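Local coordinates for uncharacterized protein MJ0236 (Methanocaldococcus jannaschii DSM 2661, PDB 2PHP), which probably makes thiamine phosphate, this chain being the ThiN-type thiamine-phosphate synthase domain of a bifunctional enzyme whose other part is a hydroxymethylpyrimidine (phosphate) kinase, at residues B[7-10]-B[11-15]; B[18-21]-B[22-26]; B[163-166]-B[167-171]; B[176-179]-B[180-184]. All coordinates share one frame; numbering follows the deposited sequence.

Contact 1. Residues B[7-10]-B[11-15]; sequences NKEK and VIKNL
Glu9 and Lys13, one helical turn apart, run side by side in the same direction off the first turns of helix 8-22 and close a salt bridge, Lys13 NZ lying 2.7 Å from Glu9 OE2. The lysine reaches the anti lone pair of that oxygen, the one turned away from OE1. Both chains are extended beyond CG, which brings their ends level; the aliphatic parts also meet, with Glu9 CG 3.8 Å from Lys13 CE. Lys10 slants across Asn14. With its CG anti to the backbone N (chi1 -179°), that atom lies 3.7 Å from Asn14 ND2, and the bend at chi2 carries the rest of the chain across the amide, CE coming 3.7 Å from Asn14 OD1. A water donates to Asn14 OD1 at 2.7 Å and has a weak link to Lys10 NZ, while Asn14 ND2 is taken by Glu39. The helix start positions these groups: Asn7 is the N-cap, its OD1 accepting from Lys10 N at 3.1 Å, and its carbonyl O receives Val11 N at 3.2 Å. The second subunit meets Glu9 and Ile12 with its Tyr17, and its Asn14 touches Lys13. Within the chain, Val11 and Ile12 are buried and pack on Phe73 of strand 71-73, Val11 also touching Glu39 of strand 37-40, while Asn14 meets Ile168 of helix 167-185.

Contact 2. Residues B[18-21]-B[22-26]; sequences AIYL and LKKMN
Leu22 sits on the last turn of helix 8-22, with its N bonded to Ala18 O at 3.0 Å and its CB against the carbonyl oxygens of Ala18 and Ile19. Lys23 continues the helical pattern: its N donates to Ile19 O at 2.9 Å, and its CG rests 3.3 Å from the same oxygen. Beyond CG the lysine bends twice, and NZ forms a salt bridge with Asp70 of the second subunit. At Lys24 the pattern changes. The backbone N now reaches Leu21 O, only three residues back, at 3.1 Å, and meets it from above the carbonyl plane, 64° out. The Lys24 side chain, extended beyond CG, slants across the end of the Tyr20 ring: CE comes 3.6 Å from CZ, and NZ makes a weak hydrogen bond of 3.2 Å to OH. That hydroxyl also has a weak bond to Glu72 of the second subunit, and so has two weak partners, one from each subunit. Ile71 and Tyr5 of the second subunit pack on Tyr20 and Leu21, respectively. Met25, a selenomethionine, completes a type I turn from Leu22, its N bonded to Leu22 O. Its chain bends at chi3 (-103°) and carries CE back to the helix end, 3.3 Å from Leu21 O and 4.1 Å from Leu21 CB. Ala18, Leu22 and Met25 all pack on Val171 of helix 167-185, and Ile19 lies on Ile37 of strand 37-40 and Ile67 of strand 65-67.

Contact 3. Residues B[163-166]-B[167-171]; sequences LGRD and AIEVV
This is an N-capped strand-to-helix turn: strand 159-164 of the mixed sheet ends at Gly164, and after two residues the chain enters helix 167-185, with Glu169 reaching back to the link. Asp166 is the N-cap. Its CG stands between the backbone N and the carbonyl carbon (chi1 56°), which swings OD1 over the first turn to accept Glu169 N at 2.8 Å, nearly along the C-O axis. The main chain closes the same turn through Val170 N and Asp166 O, 3.1 Å apart. Glu169 then answers in the reverse direction. Its extended side chain brings OE1 to Arg165 N at 2.8 Å; the N-H points almost straight at the oxygen (176°), yet meets it from above the carboxylate plane, 47° out. The backbone of the link is thus gripped from the helix by a side-chain carboxylate. Arg165 crosses this carboxylate with its aliphatic part, CG lying 3.4 Å from Glu169 OE1. Farther out, Arg165 NH1 and Glu169 OE2 are modelled too close together for the bridge between them to be more than doubtful. At the strand end, Val170 CG2 packs 3.5 Å from Gly164 N, and the valine continues onto Ala95 and Met97 of strand 95-100. Ala167 N is hydrogen-bonded to Glu39. Two carboxylates, those of Glu39 and Asp166, therefore accept N-H groups of the first turn, an arrangement that would suit the positive end of the helix dipole.

Contact 4. Residues B[176-179]-B[180-184]; sequences VIQK and IYNTL
The side-chain amides of Gln178 and Asn182, one turn apart on helix 167-185, cross with their planes 30° apart and share a hydrogen bond, Gln178 NE2 to Asn182 OD1 at 3.0 Å. The donor does not sit on a lone pair but lies above the plane of the asparagine carbonyl, 45° out. At the edge of the Tyr181 ring, near its plane, the same NE2 approaches CD2 to 3.9 Å. Gln178 gets there because CG is anti to the backbone N and the chain then bends at chi2 (69°), turning the amide along the helix toward Asn182. Its NE2 also bonds to Thr28 and its OE1 weakly to Leu29 N, so this buried amide ties the last helix of the chain to the loop that follows helix 8-22. The backbone keeps the ordinary i to i+4 pattern, with Tyr181 N on Ile177 O at 2.9 Å and Asn182 N on Gln178 O at 2.8 Å. Lys179 O is held more loosely: Thr183 donates to it weakly from both N and OG1, the hydroxyl 3.3 Å away. Ile180 lays CG1 along the preceding turn, 3.5 Å from Val176 O, and packs outward on Leu108 and Leu109 of helix 103-109. Tyr181 reaches Leu105 of that helix and Lys100 of strand 95-100, while Ile177 covers Ile99 on the same strand.

In the fold
Two helices carry all four contacts: helix 8-22 supplies contact 1 and most of contact 2, helix 167-185 contact 4 and the second half of contact 3. The start of helix 167-185 meets the middle of helix 8-22 where Asn14 and Leu15 pack on Ala167, and Val171 of contact 3 lies against Ala18, Leu22 and Met25 of contact 2. Asn26 touches Gln178, joining contacts 2 and 4. Contact 3 lies deepest, its centre about 9 Å from the chain centre; the others, also partly buried, have centres 15 to 17 Å out. Side-chain caps mark the helix starts in contacts 1 and 3, a turn closes contact 2, and amides pair in contact 4, which no other subunit touches.

Contact 1. Residues B[7-10]-B[11-15]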
loop_
_atom_site.group_PDB
_atom_site.type_symbol
_atom_site.label_atom_id
_atom_site.label_comp_id
_atom_site.label_asym_id
_atom_site.label_seq_id
_atom_site.Cartn_x
_atom_site.Cartn_y
_atom_site.Cartn_z
ATOM N N ASN B 7 23.606 -4.900 15.707
ATOM C CA ASN B 7 22.433 -5.150 16.520
ATOM C C ASN B 7 21.190 -5.123 15.625
ATOM O O ASN B 7 21.301 -5.029 14.402
ATOM C CB ASN B 7 22.330 -4.102 17.634
ATOM C CG ASN B 7 22.382 -2.685 17.106
ATOM O OD1 ASN B 7 22.336 -2.456 15.896
ATOM N ND2 ASN B 7 22.474 -1.720 18.014
ATOM N N LYS B 8 20.012 -5.216 16.227
ATOM C CA LYS B 8 18.783 -5.217 15.442
ATOM C C LYS B 8 18.598 -3.976 14.579
ATOM O O LYS B 8 18.095 -4.068 13.461
ATOM C CB LYS B 8 17.570 -5.399 16.352
ATOM C CG LYS B 8 17.431 -6.808 16.899
ATOM C CD LYS B 8 16.157 -6.947 17.711
ATOM C CE LYS B 8 15.972 -8.366 18.206
ATOM N NZ LYS B 8 14.690 -8.533 18.959
ATOM N N GLU B 9 19.002 -2.818 15.095
ATOM C CA GLU B 9 18.863 -1.574 14.345
ATOM C C GLU B 9 19.688 -1.662 13.063
ATOM O O GLU B 9 19.229 -1.288 11.981
ATOM C CB GLU B 9 19.345 -0.385 15.184
ATOM C CG GLU B 9 19.146 0.965 14.513
ATOM C CD GLU B 9 19.730 2.119 15.313
ATOM O OE1 GLU B 9 19.729 2.051 16.563
ATOM O OE2 GLU B 9 20.177 3.103 14.689
ATOM N N LYS B 10 20.917 -2.148 13.186
ATOM C CA LYS B 10 21.765 -2.275 12.012
ATOM C C LYS B 10 21.113 -3.156 10.950
ATOM O O LYS B 10 21.105 -2.819 9.767
ATOM C CB LYS B 10 23.140 -2.827 12.395
ATOM C CG LYS B 10 24.097 -2.976 11.221
ATOM C CD LYS B 10 24.559 -1.620 10.710
ATOM C CE LYS B 10 25.516 -1.769 9.537
ATOM N NZ LYS B 10 25.978 -0.449 9.026
ATOM N N VAL B 11 20.562 -4.290 11.376
ATOM C CA VAL B 11 19.901 -5.216 10.458
ATOM C C VAL B 11 18.695 -4.564 9.776
ATOM O O VAL B 11 18.531 -4.666 8.556
ATOM C CB VAL B 11 19.434 -6.492 11.195
ATOM C CG1 VAL B 11 18.510 -7.318 10.297
ATOM C CG2 VAL B 11 20.647 -7.330 11.606
ATOM N N ILE B 12 17.848 -3.904 10.559
ATOM C CA ILE B 12 16.680 -3.236 9.996
ATOM C C ILE B 12 17.116 -2.175 8.981
ATOM O O ILE B 12 16.503 -2.041 7.926
ATOM C CB ILE B 12 15.823 -2.564 11.093
ATOM C CG1 ILE B 12 15.179 -3.636 11.982
ATOM C CG2 ILE B 12 14.773 -1.652 10.453
ATOM C CD1 ILE B 12 14.317 -4.632 11.251
ATOM N N LYS B 13 18.175 -1.431 9.299
ATOM C CA LYS B 13 18.670 -0.399 8.387
ATOM C C LYS B 13 19.224 -0.992 7.082
ATOM O O LYS B 13 19.046 -0.410 6.007
ATOM C CB LYS B 13 19.762 0.456 9.049
ATOM C CG LYS B 13 19.270 1.468 10.064
ATOM C CD LYS B 13 20.379 2.457 10.433
ATOM C CE LYS B 13 19.987 3.272 11.663
ATOM N NZ LYS B 13 21.154 3.884 12.345
ATOM N N ASN B 14 19.893 -2.141 7.176
ATOM C CA ASN B 14 20.451 -2.780 5.990
ATOM C C ASN B 14 19.332 -3.264 5.078
ATOM O O ASN B 14 19.360 -3.033 3.873
ATOM C CB ASN B 14 21.350 -3.957 6.375
ATOM C CG ASN B 14 22.629 -3.511 7.036
ATOM O OD1 ASN B 14 23.130 -2.417 6.760
ATOM N ND2 ASN B 14 23.181 -4.360 7.899
ATOM N N LEU B 15 18.345 -3.934 5.661
ATOM C CA LEU B 15 17.209 -4.433 4.889
ATOM C C LEU B 15 16.444 -3.287 4.231
ATOM O O LEU B 15 16.073 -3.364 3.056
ATOM C CB LEU B 15 16.268 -5.237 5.790
ATOM C CG LEU B 15 16.724 -6.677 6.029
ATOM C CD1 LEU B 15 15.994 -7.291 7.210
ATOM C CD2 LEU B 15 16.482 -7.471 4.756
HETATM O O HOH W 1 25.504 -1.453 5.835
#

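Contact 2. Residues B[18-21]-B[22-26]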
loop_
_atom_site.group_PDB
_atom_site.type_symbol
_atom_site.label_atom_id
_atom_site.label_comp_id
_atom_site.label_asym_id
_atom_site.label_seq_id
_atom_site.Cartn_x
_atom_site.Cartn_y
_atom_site.Cartn_z
ATOM N N ALA B 18 18.384 -1.913 1.372
ATOM C CA ALA B 18 18.395 -2.897 0.295
ATOM C C ALA B 18 17.102 -2.788 -0.508
ATOM O O ALA B 18 17.123 -2.894 -1.735
ATOM C CB ALA B 18 18.537 -4.305 0.862
ATOM N N ILE B 19 15.985 -2.567 0.188
ATOM C CA ILE B 19 14.677 -2.451 -0.458
ATOM C C ILE B 19 14.593 -1.143 -1.260
ATOM O O ILE B 19 14.035 -1.107 -2.367
ATOM C CB ILE B 19 13.517 -2.486 0.590
ATOM C CG1 ILE B 19 13.520 -3.818 1.343
ATOM C CG2 ILE B 19 12.176 -2.288 -0.100
ATOM C CD1 ILE B 19 13.259 -5.021 0.464
ATOM N N TYR B 20 15.146 -0.074 -0.694
ATOM C CA TYR B 20 15.151 1.224 -1.357
ATOM C C TYR B 20 15.875 1.077 -2.699
ATOM O O TYR B 20 15.480 1.683 -3.700
ATOM C CB TYR B 20 15.854 2.254 -0.470
ATOM C CG TYR B 20 16.135 3.588 -1.133
ATOM C CD1 TYR B 20 15.159 4.588 -1.199
ATOM C CD2 TYR B 20 17.388 3.852 -1.694
ATOM C CE1 TYR B 20 15.430 5.822 -1.809
ATOM C CE2 TYR B 20 17.667 5.074 -2.302
ATOM C CZ TYR B 20 16.689 6.053 -2.357
ATOM O OH TYR B 20 16.989 7.254 -2.969
ATOM N N LEU B 21 16.928 0.260 -2.720
ATOM C CA LEU B 21 17.690 0.030 -3.948
ATOM C C LEU B 21 16.888 -0.839 -4.912
ATOM O O LEU B 21 16.899 -0.620 -6.128
ATOM C CB LEU B 21 19.028 -0.658 -3.639
ATOM C CG LEU B 21 20.098 0.165 -2.904
ATOM C CD1 LEU B 21 21.326 -0.696 -2.614
ATOM C CD2 LEU B 21 20.485 1.369 -3.760
ATOM N N LEU B 22 16.186 -1.823 -4.359
ATOM C CA LEU B 22 15.384 -2.728 -5.166
ATOM C C LEU B 22 14.274 -1.971 -5.894
ATOM O O LEU B 22 14.018 -2.217 -7.076
ATOM C CB LEU B 22 14.768 -3.811 -4.278
ATOM C CG LEU B 22 14.857 -5.270 -4.732
ATOM C CD1 LEU B 22 14.491 -5.376 -6.204
ATOM C CD2 LEU B 22 16.258 -5.797 -4.496
ATOM N N LYS B 23 13.623 -1.046 -5.193
ATOM C CA LYS B 23 12.532 -0.280 -5.786
ATOM C C LYS B 23 12.980 0.540 -6.990
ATOM O O LYS B 23 12.151 0.953 -7.799
ATOM C CB LYS B 23 11.893 0.641 -4.742
ATOM C CG LYS B 23 11.159 -0.102 -3.638
ATOM C CD LYS B 23 10.528 0.822 -2.596
ATOM C CE LYS B 23 9.389 1.648 -3.175
ATOM N NZ LYS B 23 9.857 2.590 -4.227
ATOM N N LYS B 24 14.286 0.772 -7.105
ATOM C CA LYS B 24 14.842 1.541 -8.219
ATOM C C LYS B 24 15.255 0.655 -9.379
ATOM O O LYS B 24 15.603 1.147 -10.451
ATOM C CB LYS B 24 16.077 2.336 -7.778
ATOM C CG LYS B 24 15.777 3.521 -6.862
ATOM C CD LYS B 24 17.009 4.408 -6.701
ATOM C CE LYS B 24 16.677 5.675 -5.929
ATOM N NZ LYS B 24 17.737 6.712 -6.008
HETATM N N MSE B 25 15.249 -0.649 -9.147
HETATM C CA MSE B 25 15.642 -1.617 -10.161
HETATM C C MSE B 25 14.479 -2.058 -11.032
HETATM O O MSE B 25 13.321 -1.946 -10.644
HETATM C CB MSE B 25 16.218 -2.866 -9.493
HETATM C CG MSE B 25 17.722 -2.946 -9.444
HETATM SE SE MSE B 25 18.265 -4.408 -8.316
HETATM C CE MSE B 25 18.740 -3.332 -6.794
ATOM N N ASN B 26 14.812 -2.481 -12.214
ATOM C CA ASN B 26 13.823 -3.117 -13.070
ATOM C C ASN B 26 13.833 -4.627 -12.874
ATOM O O ASN B 26 14.297 -5.376 -13.677
ATOM C CB ASN B 26 14.073 -2.759 -14.536
ATOM C CG ASN B 26 13.260 -3.611 -15.489
ATOM O OD1 ASN B 26 12.055 -3.788 -15.303
ATOM N ND2 ASN B 26 13.916 -4.141 -16.513
#

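Contact 3. Residues B[163-166]-B[167-171]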
loop_
_atom_site.group_PDB
_atom_site.type_symbol
_atom_site.label_atom_id
_atom_site.label_comp_id
_atom_site.label_asym_id
_atom_site.label_seq_id
_atom_site.Cartn_x
_atom_site.Cartn_y
_atom_site.Cartn_z
ATOM N N LEU B 163 23.035 -15.303 -1.689
ATOM C CA LEU B 163 23.468 -15.104 -0.306
ATOM C C LEU B 163 24.569 -14.049 -0.213
ATOM O O LEU B 163 25.209 -13.720 -1.212
ATOM C CB LEU B 163 23.983 -16.427 0.289
ATOM C CG LEU B 163 23.041 -17.641 0.331
ATOM C CD1 LEU B 163 22.875 -18.217 -1.063
ATOM C CD2 LEU B 163 23.611 -18.714 1.250
ATOM N N GLY B 164 24.791 -13.526 0.988
ATOM C CA GLY B 164 25.814 -12.510 1.173
ATOM C C GLY B 164 25.980 -12.132 2.630
ATOM O O GLY B 164 25.283 -12.669 3.495
ATOM N N ARG B 165 26.897 -11.207 2.903
ATOM C CA ARG B 165 27.164 -10.772 4.272
ATOM C C ARG B 165 26.000 -10.000 4.881
ATOM O O ARG B 165 25.717 -10.136 6.074
ATOM C CB ARG B 165 28.451 -9.939 4.317
ATOM C CG ARG B 165 29.684 -10.736 3.900
ATOM C CD ARG B 165 30.933 -10.307 4.645
ATOM N NE ARG B 165 32.137 -10.503 3.844
ATOM C CZ ARG B 165 32.246 -10.164 2.560
ATOM N NH1 ARG B 165 31.221 -9.600 1.923
ATOM N NH2 ARG B 165 33.375 -10.405 1.902
ATOM N N ASP B 166 25.339 -9.182 4.067
ATOM C CA ASP B 166 24.172 -8.427 4.512
ATOM C C ASP B 166 23.239 -8.189 3.332
ATOM O O ASP B 166 23.606 -8.435 2.176
ATOM C CB ASP B 166 24.562 -7.095 5.168
ATOM C CG ASP B 166 25.404 -6.216 4.271
ATOM O OD1 ASP B 166 25.024 -5.997 3.095
ATOM O OD2 ASP B 166 26.444 -5.729 4.757
ATOM N N ALA B 167 22.032 -7.718 3.629
ATOM C CA ALA B 167 21.025 -7.492 2.602
ATOM C C ALA B 167 21.472 -6.596 1.448
ATOM O O ALA B 167 21.093 -6.832 0.301
ATOM C CB ALA B 167 19.749 -6.929 3.238
ATOM N N ILE B 168 22.261 -5.570 1.750
ATOM C CA ILE B 168 22.725 -4.657 0.717
ATOM C C ILE B 168 23.666 -5.370 -0.244
ATOM O O ILE B 168 23.601 -5.164 -1.455
ATOM C CB ILE B 168 23.460 -3.440 1.317
ATOM C CG1 ILE B 168 22.538 -2.707 2.299
ATOM C CG2 ILE B 168 23.885 -2.491 0.193
ATOM C CD1 ILE B 168 23.185 -1.528 3.015
ATOM N N GLU B 169 24.532 -6.217 0.300
ATOM C CA GLU B 169 25.466 -6.960 -0.524
ATOM C C GLU B 169 24.689 -7.917 -1.427
ATOM O O GLU B 169 25.052 -8.127 -2.584
ATOM C CB GLU B 169 26.435 -7.755 0.347
ATOM C CG GLU B 169 27.657 -8.233 -0.415
ATOM C CD GLU B 169 28.624 -9.012 0.450
ATOM O OE1 GLU B 169 28.319 -10.182 0.781
ATOM O OE2 GLU B 169 29.686 -8.451 0.804
ATOM N N VAL B 170 23.617 -8.491 -0.890
ATOM C CA VAL B 170 22.796 -9.417 -1.654
ATOM C C VAL B 170 22.121 -8.703 -2.829
ATOM O O VAL B 170 22.118 -9.205 -3.958
ATOM C CB VAL B 170 21.724 -10.066 -0.758
ATOM C CG1 VAL B 170 20.688 -10.789 -1.616
ATOM C CG2 VAL B 170 22.382 -11.049 0.191
ATOM N N VAL B 171 21.562 -7.529 -2.558
ATOM C CA VAL B 171 20.884 -6.754 -3.588
ATOM C C VAL B 171 21.832 -6.295 -4.698
ATOM O O VAL B 171 21.430 -6.198 -5.865
ATOM C CB VAL B 171 20.146 -5.547 -2.968
ATOM C CG1 VAL B 171 19.781 -4.535 -4.027
ATOM C CG2 VAL B 171 18.876 -6.041 -2.292
#

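Contact 4. Residues B[176-179]-B[180-184]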
loop_
_atom_site.group_PDB
_atom_site.type_symbol
_atom_site.label_atom_id
_atom_site.label_comp_id
_atom_site.label_asym_id
_atom_site.label_seq_id
_atom_site.Cartn_x
_atom_site.Cartn_y
_atom_site.Cartn_z
ATOM N N VAL B 176 23.424 -7.290 -10.553
ATOM C CA VAL B 176 24.342 -7.768 -11.577
ATOM C C VAL B 176 23.646 -8.877 -12.364
ATOM O O VAL B 176 23.657 -8.877 -13.598
ATOM C CB VAL B 176 25.646 -8.319 -10.941
ATOM C CG1 VAL B 176 26.526 -8.959 -12.010
ATOM C CG2 VAL B 176 26.395 -7.190 -10.237
ATOM N N ILE B 177 23.030 -9.808 -11.638
ATOM C CA ILE B 177 22.323 -10.925 -12.245
ATOM C C ILE B 177 21.177 -10.429 -13.122
ATOM O O ILE B 177 20.962 -10.931 -14.227
ATOM C CB ILE B 177 21.751 -11.874 -11.161
ATOM C CG1 ILE B 177 22.893 -12.568 -10.419
ATOM C CG2 ILE B 177 20.821 -12.904 -11.792
ATOM C CD1 ILE B 177 22.438 -13.426 -9.255
ATOM N N GLN B 178 20.454 -9.433 -12.619
ATOM C CA GLN B 178 19.313 -8.860 -13.321
ATOM C C GLN B 178 19.709 -8.276 -14.674
ATOM O O GLN B 178 18.997 -8.461 -15.665
ATOM C CB GLN B 178 18.659 -7.774 -12.452
ATOM C CG GLN B 178 17.455 -7.093 -13.076
ATOM C CD GLN B 178 16.255 -8.011 -13.192
ATOM O OE1 GLN B 178 15.694 -8.447 -12.187
ATOM N NE2 GLN B 178 15.856 -8.312 -14.420
ATOM N N LYS B 179 20.834 -7.568 -14.715
ATOM C CA LYS B 179 21.286 -6.964 -15.967
ATOM C C LYS B 179 21.610 -8.008 -17.016
ATOM O O LYS B 179 21.361 -7.803 -18.201
ATOM C CB LYS B 179 22.493 -6.062 -15.721
ATOM C CG LYS B 179 22.085 -4.735 -15.103
ATOM C CD LYS B 179 23.272 -3.879 -14.723
ATOM C CE LYS B 179 22.806 -2.612 -14.013
ATOM N NZ LYS B 179 23.944 -1.816 -13.469
ATOM N N ILE B 180 22.155 -9.133 -16.574
ATOM C CA ILE B 180 22.482 -10.220 -17.485
ATOM C C ILE B 180 21.157 -10.774 -17.997
ATOM O O ILE B 180 20.966 -10.964 -19.196
ATOM C CB ILE B 180 23.279 -11.327 -16.757
ATOM C CG1 ILE B 180 24.652 -10.779 -16.352
ATOM C CG2 ILE B 180 23.390 -12.569 -17.636
ATOM C CD1 ILE B 180 25.511 -11.772 -15.589
ATOM N N TYR B 181 20.231 -11.001 -17.073
ATOM C CA TYR B 181 18.922 -11.523 -17.422
ATOM C C TYR B 181 18.196 -10.610 -18.414
ATOM O O TYR B 181 17.521 -11.097 -19.323
ATOM C CB TYR B 181 18.069 -11.692 -16.165
ATOM C CG TYR B 181 16.756 -12.387 -16.416
ATOM C CD1 TYR B 181 16.716 -13.736 -16.767
ATOM C CD2 TYR B 181 15.549 -11.701 -16.291
ATOM C CE1 TYR B 181 15.507 -14.386 -16.986
ATOM C CE2 TYR B 181 14.331 -12.340 -16.501
ATOM C CZ TYR B 181 14.318 -13.678 -16.849
ATOM O OH TYR B 181 13.125 -14.315 -17.049
ATOM N N ASN B 182 18.324 -9.294 -18.242
ATOM C CA ASN B 182 17.660 -8.362 -19.150
ATOM C C ASN B 182 18.100 -8.590 -20.593
ATOM O O ASN B 182 17.292 -8.494 -21.516
ATOM C CB ASN B 182 17.938 -6.902 -18.769
ATOM C CG ASN B 182 17.244 -6.482 -17.475
ATOM O OD1 ASN B 182 16.158 -6.976 -17.136
ATOM N ND2 ASN B 182 17.865 -5.549 -16.753
ATOM N N THR B 183 19.384 -8.885 -20.781
ATOM C CA THR B 183 19.926 -9.128 -22.109
ATOM C C THR B 183 19.304 -10.406 -22.662
ATOM O O THR B 183 18.870 -10.441 -23.812
ATOM C CB THR B 183 21.466 -9.274 -22.064
ATOM O OG1 THR B 183 22.032 -8.118 -21.439
ATOM C CG2 THR B 183 22.042 -9.395 -23.473
ATOM N N LEU B 184 19.252 -11.451 -21.844
ATOM C CA LEU B 184 18.661 -12.711 -22.285
ATOM C C LEU B 184 17.212 -12.476 -22.686
ATOM O O LEU B 184 16.751 -12.976 -23.708
ATOM C CB LEU B 184 18.680 -13.757 -21.170
ATOM C CG LEU B 184 20.013 -14.275 -20.639
ATOM C CD1 LEU B 184 19.730 -15.364 -19.616
ATOM C CD2 LEU B 184 20.860 -14.823 -21.779
#